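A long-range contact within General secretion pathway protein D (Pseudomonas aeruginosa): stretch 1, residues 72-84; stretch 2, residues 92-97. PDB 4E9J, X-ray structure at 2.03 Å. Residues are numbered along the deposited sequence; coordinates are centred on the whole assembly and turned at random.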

# COMPACT_ATOMS: atom_id res chain seq x y z
N LEU A 72 -12.98 9.41 -7.18
CA LEU A 72 -13.26 10.15 -5.95
C LEU A 72 -14.44 9.49 -5.18
O LEU A 72 -14.36 9.32 -3.97
N PHE A 73 -15.49 9.09 -5.89
CA PHE A 73 -16.63 8.36 -5.31
C PHE A 73 -16.17 7.10 -4.59
O PHE A 73 -16.56 6.87 -3.46
N LEU A 74 -15.30 6.29 -5.24
CA LEU A 74 -14.78 5.05 -4.62
C LEU A 74 -13.97 5.32 -3.36
O LEU A 74 -14.08 4.58 -2.39
N SER A 75 -13.17 6.41 -3.37
CA SER A 75 -12.37 6.83 -2.24
C SER A 75 -13.27 7.25 -1.09
O SER A 75 -12.96 6.93 0.06
N VAL A 76 -14.37 7.97 -1.37
CA VAL A 76 -15.31 8.38 -0.33
C VAL A 76 -16.01 7.15 0.26
O VAL A 76 -16.12 7.03 1.48
N MET A 77 -16.43 6.21 -0.57
CA MET A 77 -17.10 5.00 -0.09
C MET A 77 -16.14 4.21 0.81
O MET A 77 -16.48 3.89 1.95
N SER A 78 -14.93 3.93 0.31
CA SER A 78 -13.89 3.25 1.07
C SER A 78 -13.54 3.98 2.36
O SER A 78 -13.40 3.32 3.39
N THR A 79 -13.49 5.34 2.35
CA THR A 79 -13.21 6.11 3.58
C THR A 79 -14.21 5.79 4.69
O THR A 79 -13.80 5.69 5.84
N HIS A 80 -15.49 5.60 4.36
CA HIS A 80 -16.55 5.37 5.34
C HIS A 80 -16.95 3.89 5.49
O HIS A 80 -17.94 3.60 6.15
N GLY A 81 -16.15 2.98 4.95
CA GLY A 81 -16.37 1.55 5.10
C GLY A 81 -17.43 0.94 4.24
O GLY A 81 -18.05 -0.04 4.65
N PHE A 82 -17.62 1.45 3.01
CA PHE A 82 -18.59 0.92 2.05
C PHE A 82 -17.90 0.45 0.78
O PHE A 82 -16.81 0.92 0.46
N THR A 83 -18.58 -0.41 0.01
CA THR A 83 -18.12 -0.92 -1.27
C THR A 83 -19.30 -1.13 -2.22
O THR A 83 -20.42 -1.31 -1.75
N VAL A 84 -19.04 -1.11 -3.54
CA VAL A 84 -20.05 -1.31 -4.56
C VAL A 84 -19.98 -2.76 -5.04
O VAL A 84 -18.92 -3.22 -5.44
N ARG A 92 -25.09 -2.21 -5.99
CA ARG A 92 -25.45 -1.99 -4.60
C ARG A 92 -24.25 -1.54 -3.80
O ARG A 92 -23.18 -2.14 -3.89
N ILE A 93 -24.46 -0.50 -3.01
CA ILE A 93 -23.47 0.07 -2.09
C ILE A 93 -23.79 -0.61 -0.76
O ILE A 93 -24.95 -0.57 -0.31
N VAL A 94 -22.78 -1.27 -0.16
CA VAL A 94 -22.94 -2.09 1.04
C VAL A 94 -21.83 -1.86 2.08
O VAL A 94 -20.69 -1.61 1.69
N PRO A 95 -22.09 -2.06 3.40
CA PRO A 95 -20.98 -1.95 4.37
C PRO A 95 -19.95 -3.06 4.15
O PRO A 95 -20.31 -4.19 3.80
N ASN A 96 -18.67 -2.69 4.23
CA ASN A 96 -17.57 -3.61 4.05
C ASN A 96 -17.23 -4.21 5.41
O ASN A 96 -17.54 -3.61 6.45
N ALA A 97 -16.60 -5.39 5.41
CA ALA A 97 -16.20 -6.07 6.65
C ALA A 97 -14.98 -5.38 7.24
O ALA A 97 -14.36 -5.90 8.16

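What holds the two stretches in register before any side chain is considered? Strand 82-84 runs antiparallel to strand 92-95, and the pairing of Thr-83 with Val-94 carries two backbone hydrogen bonds: Thr-83 N to Val-94 O at 3.0 Å and Val-94 N to Thr-83 O at 2.8 Å. A third, from Asn-96 N to Gly-81 O, is 2.8 Å long and almost straight. Gly-81 takes positive phi, a conformation that suits glycine, as the chain passes from the helix into the strand; Phe-82 N still bonds back to the helix, 2.9 Å from Met-77 O. This short turn brings the helix over the same face of the sheet that carries Val-84 and Ile-93.

Which side chain does most to join helix and sheet? Ile-93 does, with the largest covered area of any residue here. Its chi1 is m and its chi2 t, an extended arrangement that sends CD1 out to the helix: Phe-73 CZ lies 3.8 Å from Ile-93 CD1, which sits at the edge of the ring, near its plane. The other branch is used as well, since Met-77 SD is 3.7 Å from Ile-93 CG2 and Phe-82 CB is 4.0 Å from that same methyl. Beside it in the sheet, Val-84, with chi1 t, places CG2 4.2 Å from Ile-93 CG1.

How do the helix residues reach so far? Phe-73 has its CA-to-CB bond sideways to the second stretch, but chi1 at t (162°) carries the ring outward until its tip meets isoleucine. Met-77 already points toward the strand; chi1 and chi2 are both m, and chi3, at 97°, lies between wells. The sulfur thus rests against Ile-93 while Met-77 CE stands farther off, 5.2 Å from Ile-93 CG2. These contacts are wholly apolar, and their partners are buried.

What does Phe-82 do at the start of its strand? Its CB leans on Ile-93, while chi1 m (-54°) sets one edge of the ring beside Pro-95. There the ring presents its edge: Phe-82 CD1 is 3.7 Å from Pro-95 CA and 4.2 Å from Pro-95 CB. The proline's own CA-to-CB bond points away, so the two side chains diverge from the bridge and meet only at this margin. Proline has no amide hydrogen to give, and here it occupies a non-hydrogen-bonded position of the ladder, where none is called for.

What covers the other face of the sheet? Thr-83 and Val-94 share it, and their methyls touch, Thr-83 CG2 to Val-94 CG2 at 3.8 Å. With chi1 at t, the threonine turns CG2 to the valine, whose chi1 is m, and OG1 forms no hydrogen bond to the second stretch. Asn-96, pointing toward the first stretch with chi1 t, brings ND2 within 3.8 Å of Thr-83 CB, a packing contact; its OD1 accepts a weak bond from Ala-97 N at 2.8 Å.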

# COMPACT_ATOMS: atom_id res chain seq x y z
CB LEU A 72 -13.53 11.62 -6.26
CG LEU A 72 -14.03 12.49 -5.11
CD1 LEU A 72 -13.01 12.55 -3.99
CD2 LEU A 72 -14.36 13.90 -5.62
CB PHE A 73 -17.65 8.00 -6.41
CG PHE A 73 -18.64 6.91 -6.08
CD1 PHE A 73 -19.64 7.13 -5.15
CD2 PHE A 73 -18.63 5.71 -6.77
CE1 PHE A 73 -20.62 6.15 -4.90
CE2 PHE A 73 -19.59 4.73 -6.50
CZ PHE A 73 -20.56 4.95 -5.55
CB LEU A 74 -13.96 4.25 -5.62
CG LEU A 74 -14.70 3.72 -6.86
CD1 LEU A 74 -13.75 2.92 -7.74
CD2 LEU A 74 -15.90 2.91 -6.47
CB SER A 75 -11.44 7.99 -2.61
OG SER A 75 -10.21 7.49 -3.11
CB VAL A 76 -16.30 9.46 -0.84
CG1 VAL A 76 -17.47 9.69 0.13
CG2 VAL A 76 -15.56 10.78 -1.08
CB MET A 77 -17.52 4.11 -1.28
CG MET A 77 -18.77 4.57 -2.07
SD MET A 77 -20.24 5.10 -1.14
CE MET A 77 -20.01 6.79 -1.15
CB SER A 78 -12.63 3.04 0.22
OG SER A 78 -11.57 2.49 0.98
CB THR A 79 -13.19 7.63 3.31
OG1 THR A 79 -12.05 7.95 2.49
CG2 THR A 79 -13.14 8.49 4.61
CB HIS A 80 -17.74 6.28 4.99
CG HIS A 80 -17.38 7.72 5.04
ND1 HIS A 80 -17.57 8.40 6.22
CD2 HIS A 80 -16.70 8.53 4.20
CE1 HIS A 80 -17.04 9.59 6.06
NE2 HIS A 80 -16.51 9.73 4.89
CB PHE A 82 -19.66 1.98 1.73
CG PHE A 82 -20.32 2.52 2.97
CD1 PHE A 82 -21.07 1.70 3.79
CD2 PHE A 82 -20.11 3.83 3.38
CE1 PHE A 82 -21.61 2.17 4.99
CE2 PHE A 82 -20.65 4.30 4.57
CZ PHE A 82 -21.39 3.47 5.38
CB THR A 83 -17.28 -2.21 -1.04
OG1 THR A 83 -16.71 -2.63 -2.26
CG2 THR A 83 -18.09 -3.33 -0.44
CB VAL A 84 -19.91 -0.32 -5.74
CG1 VAL A 84 -21.11 -0.41 -6.69
CG2 VAL A 84 -19.71 1.11 -5.24
CB ARG A 92 -26.05 -3.27 -4.00
CG ARG A 92 -26.88 -3.03 -2.75
CD ARG A 92 -27.49 -4.33 -2.23
NE ARG A 92 -28.87 -4.14 -1.78
CZ ARG A 92 -29.32 -4.20 -0.53
NH1 ARG A 92 -28.49 -4.48 0.47
NH2 ARG A 92 -30.60 -4.00 -0.26
CB ILE A 93 -23.57 1.62 -2.04
CG1 ILE A 93 -23.32 2.22 -3.49
CG2 ILE A 93 -22.59 2.22 -1.03
CD1 ILE A 93 -23.51 3.69 -3.57
CB VAL A 94 -22.98 -3.59 0.67
CG1 VAL A 94 -24.31 -3.97 0.06
CG2 VAL A 94 -21.83 -3.97 -0.27
CB PRO A 95 -21.67 -2.02 5.74
CG PRO A 95 -23.13 -2.00 5.47
CD PRO A 95 -23.35 -2.43 4.06
CB ASN A 96 -16.34 -2.88 3.47
CG ASN A 96 -15.41 -3.79 2.70
OD1 ASN A 96 -15.23 -4.96 3.04
ND2 ASN A 96 -14.78 -3.27 1.65
CB ALA A 97 -15.88 -7.53 6.35